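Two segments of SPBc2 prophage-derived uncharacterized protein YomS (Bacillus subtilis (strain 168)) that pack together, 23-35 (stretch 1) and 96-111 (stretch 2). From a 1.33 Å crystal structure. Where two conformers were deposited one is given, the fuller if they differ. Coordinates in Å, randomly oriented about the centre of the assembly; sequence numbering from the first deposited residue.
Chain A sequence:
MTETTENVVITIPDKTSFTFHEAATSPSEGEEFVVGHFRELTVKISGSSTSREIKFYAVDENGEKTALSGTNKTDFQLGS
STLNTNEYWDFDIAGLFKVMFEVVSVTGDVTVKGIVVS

Stretch 1 (23-35) AATSPSEGEEFVV
Stretch 2 96-111: LFKVMFEVVSVTGDVT

Stretch 1 runs antiparallel to the strand Lys98–Thr107 and a second, beginning at Val110 and carrying on past Thr111, touching them in separate patches joined by loops, with the register shifting by one between Ser28 and Phe33.

At one end Phe33 pairs with Val99 (Phe33 N to Val99 O 2.9 Å, Val99 N to Phe33 O 3.0 Å), Val34 pairs with Lys98 without hydrogen bonds, and just past the ladder Val35 N donates to Phe97 O at 2.9 Å. Beta-branched valine suits such extended backbone: Val99 (m) lays CG2 3.9 Å from Phe33 CB, at the edge of the Phe33 ring (chi1 t), whose end leads away. Val35 (t, phi/psi -61/-41) points toward stretch 2, its CG2 lying 4.2 Å from Leu96 CB and 4.4 Å from Val99 CG1. Glu32 (m, t) reaches across to the extended Lys98, forming a salt bridge, Glu32 OE1 to Lys98 NZ 2.7 Å.

Midway, a single bridge joins Ser28 and Val103 (Ser28 N to Val103 O 3.0 Å, Val103 N to Ser28 O 2.9 Å). Gly30, at phi 68°, suits the turn beyond. Met100 (t, t, m) curls its flexible thioether against Glu29, Met100 SD to Glu29 CB 3.7 Å.

At the far end, Ala24 pairs with Val110 (Ala24 N to Val110 O 2.8 Å, Val110 N to Ala24 O 2.9 Å). Its small CB rests against Val103 CG2 (4.0 Å) and Val110 CG1 (3.9 Å), which lie side by side, while Val106 (p) presses CG1 to 3.4 Å from Thr25 C.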

# COMPACT_ATOMS: atom_id res chain seq x y z
N ALA A 23 -28.38 14.07 11.08
CA ALA A 23 -28.62 14.15 12.56
C ALA A 23 -29.75 13.16 12.77
O ALA A 23 -30.86 13.55 13.10
CB ALA A 23 -28.94 15.56 13.04
N ALA A 24 -29.41 11.88 12.51
CA ALA A 24 -30.36 10.76 12.60
C ALA A 24 -30.81 10.58 14.03
O ALA A 24 -29.94 10.46 14.89
CB ALA A 24 -29.73 9.52 12.10
N THR A 25 -32.13 10.53 14.28
CA THR A 25 -32.66 10.25 15.63
C THR A 25 -33.55 9.00 15.63
O THR A 25 -34.12 8.68 16.65
CB THR A 25 -33.42 11.47 16.15
OG1 THR A 25 -34.54 11.69 15.27
CG2 THR A 25 -32.59 12.72 16.24
N SER A 26 -33.66 8.36 14.48
CA SER A 26 -34.35 7.06 14.35
C SER A 26 -33.67 6.26 13.27
O SER A 26 -32.88 6.82 12.49
CB SER A 26 -35.83 7.29 14.02
OG SER A 26 -35.91 8.03 12.81
N PRO A 27 -33.96 4.95 13.18
CA PRO A 27 -33.30 4.13 12.18
C PRO A 27 -33.55 4.60 10.75
O PRO A 27 -34.68 4.98 10.39
CB PRO A 27 -33.80 2.72 12.47
CG PRO A 27 -34.29 2.75 13.88
CD PRO A 27 -34.83 4.15 14.06
N SER A 28 -32.53 4.45 9.93
CA SER A 28 -32.58 4.86 8.50
C SER A 28 -31.38 4.28 7.77
O SER A 28 -30.29 4.28 8.38
CB SER A 28 -32.54 6.38 8.38
OG SER A 28 -32.63 6.75 6.99
N GLU A 29 -31.52 3.97 6.50
CA GLU A 29 -30.34 3.66 5.67
C GLU A 29 -29.58 4.92 5.35
O GLU A 29 -28.35 4.79 5.11
CB GLU A 29 -30.77 2.93 4.39
CG GLU A 29 -31.16 1.50 4.69
CD GLU A 29 -31.57 0.74 3.42
OE1 GLU A 29 -32.11 1.40 2.46
OE2 GLU A 29 -31.44 -0.45 3.38
N GLY A 30 -30.17 6.10 5.37
CA GLY A 30 -29.50 7.34 4.99
C GLY A 30 -29.16 7.40 3.52
O GLY A 30 -29.76 6.66 2.72
N GLU A 31 -28.36 8.35 3.14
CA GLU A 31 -28.04 8.66 1.73
C GLU A 31 -26.92 7.73 1.27
O GLU A 31 -26.04 7.38 2.09
CB GLU A 31 -27.63 10.12 1.56
CG GLU A 31 -28.69 11.04 2.03
CD GLU A 31 -29.96 10.88 1.21
OE1 GLU A 31 -29.89 10.80 -0.02
OE2 GLU A 31 -31.05 10.84 1.80
N GLU A 32 -27.02 7.32 0.02
CA GLU A 32 -26.00 6.42 -0.56
C GLU A 32 -25.02 7.23 -1.37
O GLU A 32 -25.40 8.17 -2.12
CB GLU A 32 -26.67 5.43 -1.52
CG GLU A 32 -27.60 4.46 -0.81
CD GLU A 32 -28.29 3.50 -1.77
OE1 GLU A 32 -28.73 3.93 -2.80
OE2 GLU A 32 -28.40 2.38 -1.45
N PHE A 33 -23.74 6.89 -1.25
CA PHE A 33 -22.68 7.60 -1.99
C PHE A 33 -22.33 6.79 -3.22
O PHE A 33 -21.98 5.62 -3.07
CB PHE A 33 -21.46 7.83 -1.13
CG PHE A 33 -20.38 8.56 -1.85
CD1 PHE A 33 -20.52 9.90 -2.12
CD2 PHE A 33 -19.20 7.92 -2.26
CE1 PHE A 33 -19.53 10.60 -2.81
CE2 PHE A 33 -18.22 8.65 -2.94
CZ PHE A 33 -18.43 9.98 -3.24
N VAL A 34 -22.43 7.42 -4.37
CA VAL A 34 -21.95 6.86 -5.64
C VAL A 34 -20.45 7.06 -5.70
O VAL A 34 -19.96 8.21 -5.74
CB VAL A 34 -22.66 7.49 -6.83
CG1 VAL A 34 -22.09 7.04 -8.17
CG2 VAL A 34 -24.15 7.23 -6.74
N VAL A 35 -19.69 5.96 -5.72
CA VAL A 35 -18.22 6.03 -5.60
C VAL A 35 -17.60 6.81 -6.74
O VAL A 35 -16.64 7.55 -6.49
CB VAL A 35 -17.71 4.59 -5.47
CG1 VAL A 35 -16.17 4.61 -5.58
CG2 VAL A 35 -18.15 3.96 -4.15
N LEU A 96 -16.26 -0.44 -5.87
CA LEU A 96 -17.66 -0.55 -5.42
C LEU A 96 -18.50 0.46 -6.18
O LEU A 96 -18.02 1.54 -6.50
CB LEU A 96 -17.79 -0.25 -3.94
CG LEU A 96 -16.95 -1.12 -3.02
CD1 LEU A 96 -17.14 -0.66 -1.58
CD2 LEU A 96 -17.32 -2.60 -3.16
N PHE A 97 -19.78 0.16 -6.44
CA PHE A 97 -20.69 1.13 -7.05
C PHE A 97 -21.14 2.19 -6.02
O PHE A 97 -20.99 3.39 -6.25
CB PHE A 97 -21.89 0.41 -7.61
CG PHE A 97 -22.97 1.35 -8.09
CD1 PHE A 97 -22.70 2.26 -9.09
CD2 PHE A 97 -24.26 1.24 -7.57
CE1 PHE A 97 -23.73 3.13 -9.50
CE2 PHE A 97 -25.29 2.02 -8.08
CZ PHE A 97 -24.99 3.00 -8.99
N LYS A 98 -21.64 1.73 -4.88
CA LYS A 98 -22.19 2.63 -3.84
C LYS A 98 -21.75 2.14 -2.48
O LYS A 98 -21.47 0.96 -2.29
CB LYS A 98 -23.71 2.62 -3.83
CG LYS A 98 -24.36 3.57 -4.83
CD LYS A 98 -25.86 3.42 -4.80
CE LYS A 98 -26.57 4.61 -5.40
NZ LYS A 98 -28.03 4.43 -5.32
N VAL A 99 -21.74 3.09 -1.54
CA VAL A 99 -21.60 2.72 -0.11
C VAL A 99 -22.73 3.37 0.68
O VAL A 99 -23.25 4.44 0.27
CB VAL A 99 -20.20 3.09 0.44
CG1 VAL A 99 -19.11 2.24 -0.20
CG2 VAL A 99 -19.89 4.54 0.28
N MET A 100 -23.06 2.74 1.78
CA MET A 100 -24.19 3.10 2.64
C MET A 100 -23.81 2.81 4.09
O MET A 100 -23.16 1.80 4.35
CB MET A 100 -25.42 2.29 2.23
CG MET A 100 -26.53 2.40 3.26
SD MET A 100 -27.82 1.14 3.08
CE MET A 100 -28.47 1.77 1.58
N PHE A 101 -24.20 3.68 5.00
CA PHE A 101 -23.94 3.53 6.45
C PHE A 101 -25.27 3.57 7.16
O PHE A 101 -25.79 4.70 7.34
CB PHE A 101 -22.99 4.63 6.92
CG PHE A 101 -21.63 4.38 6.36
CD1 PHE A 101 -21.29 4.75 5.06
CD2 PHE A 101 -20.72 3.58 7.07
CE1 PHE A 101 -20.12 4.31 4.48
CE2 PHE A 101 -19.54 3.19 6.50
CZ PHE A 101 -19.24 3.54 5.21
N GLU A 102 -25.81 2.42 7.48
CA GLU A 102 -27.18 2.31 8.00
C GLU A 102 -27.18 2.56 9.51
O GLU A 102 -26.42 1.90 10.25
CB GLU A 102 -27.72 0.91 7.75
CG GLU A 102 -29.14 0.72 8.30
CD GLU A 102 -29.79 -0.57 7.91
OE1 GLU A 102 -29.19 -1.34 7.11
OE2 GLU A 102 -30.98 -0.71 8.22
N VAL A 103 -28.06 3.47 9.96
CA VAL A 103 -28.36 3.60 11.40
C VAL A 103 -29.39 2.52 11.71
O VAL A 103 -30.57 2.70 11.33
CB VAL A 103 -28.84 5.02 11.75
CG1 VAL A 103 -29.28 5.11 13.19
CG2 VAL A 103 -27.79 6.05 11.42
N VAL A 104 -28.94 1.44 12.32
CA VAL A 104 -29.83 0.31 12.69
C VAL A 104 -30.65 0.71 13.91
O VAL A 104 -31.85 0.34 14.03
CB VAL A 104 -28.98 -0.94 12.96
CG1 VAL A 104 -29.80 -2.08 13.52
CG2 VAL A 104 -28.30 -1.36 11.69
N SER A 105 -30.03 1.43 14.85
CA SER A 105 -30.67 1.87 16.09
C SER A 105 -29.96 3.11 16.58
O SER A 105 -28.76 3.28 16.29
CB SER A 105 -30.68 0.77 17.13
OG SER A 105 -29.39 0.44 17.54
N VAL A 106 -30.66 3.94 17.32
CA VAL A 106 -30.05 5.15 17.92
C VAL A 106 -30.97 5.64 19.02
O VAL A 106 -32.19 5.61 18.86
CB VAL A 106 -29.80 6.26 16.87
CG1 VAL A 106 -31.10 6.69 16.15
CG2 VAL A 106 -29.09 7.45 17.51
N THR A 107 -30.37 6.03 20.12
CA THR A 107 -31.04 6.82 21.18
C THR A 107 -30.33 8.18 21.23
O THR A 107 -29.17 8.23 21.63
CB THR A 107 -31.00 6.09 22.51
OG1 THR A 107 -31.64 4.80 22.33
CG2 THR A 107 -31.76 6.86 23.55
N GLY A 108 -30.94 9.22 20.69
CA GLY A 108 -30.30 10.52 20.57
C GLY A 108 -30.04 10.83 19.13
O GLY A 108 -30.78 10.40 18.28
N ASP A 109 -28.96 11.55 18.84
CA ASP A 109 -28.68 12.04 17.47
C ASP A 109 -27.33 11.47 17.02
O ASP A 109 -26.33 11.59 17.76
CB ASP A 109 -28.62 13.56 17.49
CG ASP A 109 -27.45 14.08 18.31
OD1 ASP A 109 -27.51 13.96 19.56
OD2 ASP A 109 -26.44 14.58 17.70
N VAL A 110 -27.26 10.98 15.81
CA VAL A 110 -25.98 10.47 15.28
C VAL A 110 -25.82 11.05 13.89
O VAL A 110 -26.76 11.02 13.07
CB VAL A 110 -25.90 8.93 15.34
CG1 VAL A 110 -26.92 8.26 14.45
CG2 VAL A 110 -24.49 8.45 15.01
N THR A 111 -24.62 11.56 13.64
CA THR A 111 -24.22 12.12 12.32
C THR A 111 -23.21 11.16 11.70
O THR A 111 -22.34 10.62 12.42
CB THR A 111 -23.78 13.57 12.50
OG1 THR A 111 -24.93 14.39 12.75
CG2 THR A 111 -23.04 14.09 11.31
O HOH W 1 -33.58 9.15 19.31
O HOH W 2 -34.90 5.88 17.50
O HOH W 3 -25.95 5.95 4.40